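Local coordinates for protein short-chain-enoyl-CoA hydratase (Clostridium acetobutylicum, PDB 5Z7R) that catalyses the reversible hydration of short-chain enoyl-CoA thioesters such as crotonyl-CoA, a step of butanoate metabolism, and works as an assembly of identical subunits, at residues 3-8 with 33-38; 41-46 with 96-101. One frame throughout, in Å; residues are numbered along the deposited sequence.

Contact 1 of 2, residues 3-8 with 33-38; sequences LNNVIL and LKEMDY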
loop_
_atom_site.group_PDB
_atom_site.type_symbol
_atom_site.label_atom_id
_atom_site.label_comp_id
_atom_site.label_asym_id
_atom_site.label_seq_id
_atom_site.Cartn_x
_atom_site.Cartn_y
_atom_site.Cartn_z
ATOM N N LEU A 3 -38.414 5.635 13.138
ATOM C CA LEU A 3 -38.012 5.166 11.801
ATOM C C LEU A 3 -39.189 4.908 10.902
ATOM O O LEU A 3 -40.072 4.155 11.289
ATOM C CB LEU A 3 -37.261 3.842 11.949
ATOM C CG LEU A 3 -36.098 3.822 12.929
ATOM C CD1 LEU A 3 -35.595 2.401 13.113
ATOM C CD2 LEU A 3 -35.005 4.735 12.426
ATOM N N ASN A 4 -39.218 5.488 9.704
ATOM C CA ASN A 4 -40.297 5.136 8.776
ATOM C C ASN A 4 -39.865 4.790 7.349
ATOM O O ASN A 4 -40.682 4.777 6.430
ATOM C CB ASN A 4 -41.430 6.179 8.821
ATOM C CG ASN A 4 -40.951 7.588 8.545
ATOM O OD1 ASN A 4 -40.865 8.426 9.448
ATOM N ND2 ASN A 4 -40.652 7.864 7.290
ATOM N N ASN A 5 -38.578 4.483 7.175
ATOM C CA ASN A 5 -38.062 3.835 5.950
ATOM C C ASN A 5 -37.385 2.466 6.241
ATOM O O ASN A 5 -37.173 1.651 5.331
ATOM C CB ASN A 5 -37.090 4.782 5.208
ATOM C CG ASN A 5 -37.792 5.929 4.490
ATOM O OD1 ASN A 5 -38.996 5.911 4.288
ATOM N ND2 ASN A 5 -37.024 6.926 4.083
ATOM N N VAL A 6 -37.105 2.207 7.517
ATOM C CA VAL A 6 -36.311 1.064 7.952
ATOM C C VAL A 6 -36.863 0.385 9.196
ATOM O O VAL A 6 -36.979 1.009 10.239
ATOM C CB VAL A 6 -34.890 1.541 8.306
ATOM C CG1 VAL A 6 -33.986 0.361 8.698
ATOM C CG2 VAL A 6 -34.337 2.345 7.134
ATOM N N ILE A 7 -37.143 -0.903 9.102
ATOM C CA ILE A 7 -37.598 -1.662 10.241
ATOM C C ILE A 7 -36.426 -2.371 10.903
ATOM O O ILE A 7 -35.567 -2.895 10.213
ATOM C CB ILE A 7 -38.632 -2.716 9.799
ATOM C CG1 ILE A 7 -39.775 -2.053 9.028
ATOM C CG2 ILE A 7 -39.169 -3.449 11.018
ATOM C CD1 ILE A 7 -40.629 -3.016 8.237
ATOM N N LEU A 8 -36.406 -2.427 12.226
ATOM C CA LEU A 8 -35.377 -3.172 12.927
ATOM C C LEU A 8 -35.936 -4.150 13.957
ATOM O O LEU A 8 -36.627 -3.717 14.881
ATOM C CB LEU A 8 -34.441 -2.211 13.646
ATOM C CG LEU A 8 -33.431 -2.890 14.596
ATOM C CD1 LEU A 8 -32.354 -3.655 13.829
ATOM C CD2 LEU A 8 -32.775 -1.878 15.517
ATOM N N LEU A 33 -30.708 6.766 4.311
ATOM C CA LEU A 33 -29.316 6.636 4.713
ATOM C C LEU A 33 -29.129 7.054 6.158
ATOM O O LEU A 33 -28.429 6.383 6.949
ATOM C CB LEU A 33 -28.435 7.472 3.821
ATOM C CG LEU A 33 -28.345 7.094 2.340
ATOM C CD1 LEU A 33 -27.634 8.179 1.552
ATOM C CD2 LEU A 33 -27.625 5.766 2.136
ATOM N N LYS A 34 -29.776 8.161 6.513
ATOM C CA LYS A 34 -29.712 8.678 7.877
ATOM C C LYS A 34 -30.248 7.661 8.887
ATOM O O LYS A 34 -29.593 7.352 9.881
ATOM C CB LYS A 34 -30.478 10.002 7.961
ATOM C CG LYS A 34 -29.727 11.197 7.365
ATOM C CD LYS A 34 -29.456 12.292 8.393
ATOM C CE LYS A 34 -30.740 13.049 8.753
ATOM N NZ LYS A 34 -30.641 13.781 10.052
ATOM N N GLU A 35 -31.432 7.122 8.613
ATOM C CA GLU A 35 -32.009 6.093 9.476
ATOM C C GLU A 35 -31.116 4.829 9.542
ATOM O O GLU A 35 -30.999 4.181 10.592
ATOM C CB GLU A 35 -33.424 5.752 8.984
ATOM C CG GLU A 35 -34.431 6.897 9.128
ATOM C CD GLU A 35 -35.823 6.590 8.576
ATOM O OE1 GLU A 35 -36.396 5.512 8.891
ATOM O OE2 GLU A 35 -36.355 7.453 7.840
ATOM N N MET A 36 -30.463 4.499 8.425
ATOM C CA MET A 36 -29.608 3.307 8.354
ATOM C C MET A 36 -28.451 3.466 9.324
ATOM O O MET A 36 -28.132 2.564 10.121
ATOM C CB MET A 36 -29.099 3.134 6.937
ATOM C CG MET A 36 -28.479 1.780 6.627
ATOM S SD MET A 36 -29.546 0.349 6.903
ATOM C CE MET A 36 -30.968 0.901 6.002
ATOM N N ASP A 37 -27.874 4.654 9.296
ATOM C CA ASP A 37 -26.760 4.989 10.174
ATOM C C ASP A 37 -27.181 4.912 11.636
ATOM O O ASP A 37 -26.459 4.371 12.509
ATOM C CB ASP A 37 -26.244 6.385 9.821
ATOM C CG ASP A 37 -24.917 6.699 10.482
ATOM O OD1 ASP A 37 -23.983 5.880 10.410
ATOM O OD2 ASP A 37 -24.816 7.761 11.108
ATOM N N TYR A 38 -28.388 5.402 11.898
ATOM C CA TYR A 38 -28.944 5.308 13.224
ATOM C C TYR A 38 -29.121 3.830 13.622
ATOM O O TYR A 38 -28.731 3.426 14.757
ATOM C CB TYR A 38 -30.246 6.134 13.338
ATOM C CG TYR A 38 -31.001 5.857 14.618
ATOM C CD1 TYR A 38 -31.937 4.817 14.668
ATOM C CD2 TYR A 38 -30.763 6.596 15.788
ATOM C CE1 TYR A 38 -32.620 4.519 15.830
ATOM C CE2 TYR A 38 -31.444 6.295 16.967
ATOM C CZ TYR A 38 -32.380 5.254 16.975
ATOM O OH TYR A 38 -33.096 4.907 18.106
#
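Glu35 does most of the work between the N-terminal segment 3-8 and the helix segment 33-38. Its CG stands anti to the carbonyl carbon (chi1 -66°) and the chain runs on extended, so the carboxylate is carried off the helix into the bend of the backbone at Asn4 and Asn5. There OE1 accepts two consecutive amides. Asn5 N lies 3.0 Å from Glu35 OE1 in a fairly straight bond (161°) on the syn lone pair, while Asn4 N, 2.9 Å from Glu35 OE1, gives a bent, weak one. A carboxylate suits this place: one oxygen can take both N-H groups before the chain settles into its strand.

The closely packed part lies beneath that grip. Leu3 and Val6 slide past the Glu35 stem, with Leu3 CD2 3.9 Å from Glu35 CB. Met36 points its CB away, but bends at chi2 and chi3 to bring its methyl back, setting CE 3.8 Å from Val6 CG2. The other margin is more open: Leu3 and Tyr38, both partly exposed, meet obliquely, CD2 to ring CD1, and exposed Asn4 sends its CB away from the helix.

Val6 also rests on Val17 of strand 14-19, and Met36 on Ile19 of that strand and Val89 of helix 76-95, so helix 30-45 packs between helix 76-95 and the edge hairpin of the crotonase fold.

Contact 2 of 2, residues 41-46 with 96-101; sequences GEIEND and LEKPVI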
loop_
_atom_site.group_PDB
_atom_site.type_symbol
_atom_site.label_atom_id
_atom_site.label_comp_id
_atom_site.label_asym_id
_atom_site.label_seq_id
_atom_site.Cartn_x
_atom_site.Cartn_y
_atom_site.Cartn_z
ATOM N N GLY A 41 -25.853 2.229 14.259
ATOM C CA GLY A 41 -25.360 2.633 15.585
ATOM C C GLY A 41 -26.112 1.953 16.714
ATOM O O GLY A 41 -25.527 1.580 17.769
ATOM N N GLU A 42 -27.413 1.794 16.503
ATOM C CA GLU A 42 -28.243 1.001 17.423
ATOM C C GLU A 42 -27.755 -0.447 17.516
ATOM O O GLU A 42 -27.624 -0.979 18.606
ATOM C CB GLU A 42 -29.711 1.047 16.968
ATOM C CG GLU A 42 -30.752 0.962 18.072
ATOM C CD GLU A 42 -30.768 2.151 19.021
ATOM O OE1 GLU A 42 -30.447 3.283 18.596
ATOM O OE2 GLU A 42 -31.117 1.921 20.204
ATOM N N ILE A 43 -27.444 -1.094 16.391
ATOM C CA ILE A 43 -26.940 -2.483 16.475
ATOM C C ILE A 43 -25.555 -2.502 17.106
ATOM O O ILE A 43 -25.216 -3.419 17.869
ATOM C CB ILE A 43 -26.925 -3.162 15.107
ATOM C CG1 ILE A 43 -28.364 -3.389 14.643
ATOM C CG2 ILE A 43 -26.133 -4.480 15.146
ATOM C CD1 ILE A 43 -28.552 -3.325 13.142
ATOM N N GLU A 44 -24.767 -1.468 16.817
ATOM C CA GLU A 44 -23.448 -1.350 17.427
ATOM C C GLU A 44 -23.497 -1.495 18.951
ATOM O O GLU A 44 -22.702 -2.233 19.512
ATOM C CB GLU A 44 -22.766 -0.037 17.030
ATOM C CG GLU A 44 -22.142 -0.053 15.635
ATOM C CD GLU A 44 -21.416 1.236 15.280
ATOM O OE1 GLU A 44 -21.527 2.225 16.047
ATOM O OE2 GLU A 44 -20.732 1.273 14.228
ATOM N N ASN A 45 -24.439 -0.827 19.618
ATOM C CA ASN A 45 -24.476 -0.849 21.100
ATOM C C ASN A 45 -25.167 -2.067 21.691
ATOM O O ASN A 45 -25.022 -2.321 22.889
ATOM C CB ASN A 45 -25.108 0.428 21.667
ATOM C CG ASN A 45 -24.535 1.670 21.031
ATOM O OD1 ASN A 45 -23.343 1.707 20.668
ATOM N ND2 ASN A 45 -25.381 2.678 20.838
ATOM N N ASP A 46 -25.881 -2.833 20.861
ATOM C CA ASP A 46 -26.604 -4.009 21.344
ATOM C C ASP A 46 -25.793 -5.299 21.287
ATOM O O ASP A 46 -25.729 -5.965 20.258
ATOM C CB ASP A 46 -27.909 -4.179 20.576
ATOM C CG ASP A 46 -28.880 -5.138 21.271
ATOM O OD1 ASP A 46 -28.440 -6.070 21.984
ATOM O OD2 ASP A 46 -30.088 -4.947 21.082
ATOM N N LEU A 96 -18.761 -2.766 10.709
ATOM C CA LEU A 96 -19.564 -3.169 11.869
ATOM C C LEU A 96 -19.055 -4.463 12.462
ATOM O O LEU A 96 -18.932 -5.469 11.770
ATOM C CB LEU A 96 -21.030 -3.347 11.435
ATOM C CG LEU A 96 -22.005 -3.937 12.456
ATOM C CD1 LEU A 96 -21.902 -3.174 13.766
ATOM C CD2 LEU A 96 -23.424 -3.890 11.910
ATOM N N GLU A 97 -18.805 -4.466 13.754
ATOM C CA GLU A 97 -18.208 -5.624 14.391
ATOM C C GLU A 97 -19.121 -6.846 14.619
ATOM O O GLU A 97 -18.728 -7.784 15.252
ATOM C CB GLU A 97 -17.537 -5.180 15.694
ATOM C CG GLU A 97 -16.449 -4.126 15.458
ATOM C CD GLU A 97 -15.202 -4.344 16.305
ATOM O OE1 GLU A 97 -14.097 -4.599 15.715
ATOM O OE2 GLU A 97 -15.346 -4.248 17.557
ATOM N N LYS A 98 -20.315 -6.862 14.068
ATOM C CA LYS A 98 -21.038 -8.119 13.871
ATOM C C LYS A 98 -21.135 -8.394 12.366
ATOM O O LYS A 98 -21.243 -7.474 11.584
ATOM C CB LYS A 98 -22.460 -8.111 14.477
ATOM C CG LYS A 98 -22.871 -6.925 15.352
ATOM C CD LYS A 98 -22.259 -6.929 16.738
ATOM C CE LYS A 98 -22.837 -5.797 17.587
ATOM N NZ LYS A 98 -22.684 -6.028 19.055
ATOM N N PRO A 99 -21.146 -9.665 11.962
ATOM C CA PRO A 99 -21.299 -10.052 10.576
ATOM C C PRO A 99 -22.623 -9.636 10.008
ATOM O O PRO A 99 -23.632 -9.740 10.699
ATOM C CB PRO A 99 -21.265 -11.549 10.651
ATOM C CG PRO A 99 -20.356 -11.809 11.815
ATOM C CD PRO A 99 -20.820 -10.821 12.805
ATOM N N VAL A 100 -22.646 -9.160 8.764
ATOM C CA VAL A 100 -23.895 -8.816 8.169
ATOM C C VAL A 100 -24.090 -9.464 6.812
ATOM O O VAL A 100 -23.204 -9.450 5.965
ATOM C CB VAL A 100 -24.209 -7.293 8.218
ATOM C CG1 VAL A 100 -23.073 -6.503 8.830
ATOM C CG2 VAL A 100 -24.704 -6.740 6.907
ATOM N N ILE A 101 -25.288 -10.054 6.667
ATOM C CA ILE A 101 -25.677 -10.857 5.554
ATOM C C ILE A 101 -26.715 -10.053 4.811
ATOM O O ILE A 101 -27.740 -9.656 5.403
ATOM C CB ILE A 101 -26.297 -12.196 6.054
ATOM C CG1 ILE A 101 -25.270 -13.022 6.823
ATOM C CG2 ILE A 101 -26.833 -13.066 4.919
ATOM C CD1 ILE A 101 -25.890 -13.838 7.940
#
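Leu96 lays its CD1 methyl against the aliphatic stem of Glu44, with Leu96 CD1 3.6 Å from Glu44 CG, and the two side chains cross obliquely. Its CG is anti to the backbone N (chi1 172°), which brings the branched end closer to helix 30-45 than its CB direction alone would. The other methyl, CD2, makes a looser contact 4.3 Å from Ile43 CG2. Leucine suits this turn just after helix 76-95, because its two methyls can serve two neighbouring residues of the facing helix. The side chain of Glu44 touches the leucine through its methylene part. Its extended chain carries the carboxylate beyond the leucine to a salt bridge with Arg92.

Lys98 supplies the second half of the contact. Its CG comes 4.1 Å from Ile43 CG2, and the chain, bent at chi2 and then extended, passes along the end of the helix. CE reaches 3.4 Å from Ile43 O, and the ammonium donates to the backbone, with Lys98 NZ 3.3 Å from Asp46 O. This bond is long and comes from above the carbonyl plane, 58° out of it, so neither lone pair is met directly. A weak further bond joins NZ to Val49 O. The Asp46 carboxylate is not the partner: its OD1 accepts Glu48 N, and it stays 6.5 Å from Lys98 NZ.

A long lysine is well chosen for such a place, since its methylenes can pack on isoleucine while its tip leaves the apolar layer. In the last turn Ile43 O still accepts Asp46 N. The chemistry is thus that of a cation beside the C-terminal end of a helix, bonded to the carbonyl of the loop residue that follows; the positive charge would be expected to suit the negative end of the helix dipole.

Overall arrangement
From the N terminus the chain enters strand 6-11, turns back along strand 14-19 and then forms helix 30-45, whose earlier part returns to the start of the chain and closes contact 1. The later part of the same helix waits for contact 2, which closes only after strand 51-56 and helix 76-95 have been built. The two loops therefore follow one another in series, neither enclosing nor crossing the other. Their centres lie 14 Å apart, and they meet where Leu8 CD1 packs 3.9 Å from Ile43 CD1. Together they fasten helix 30-45 to the edge strand of the six-stranded sheet and to the lead-in of one of its two middle strands, 100-104.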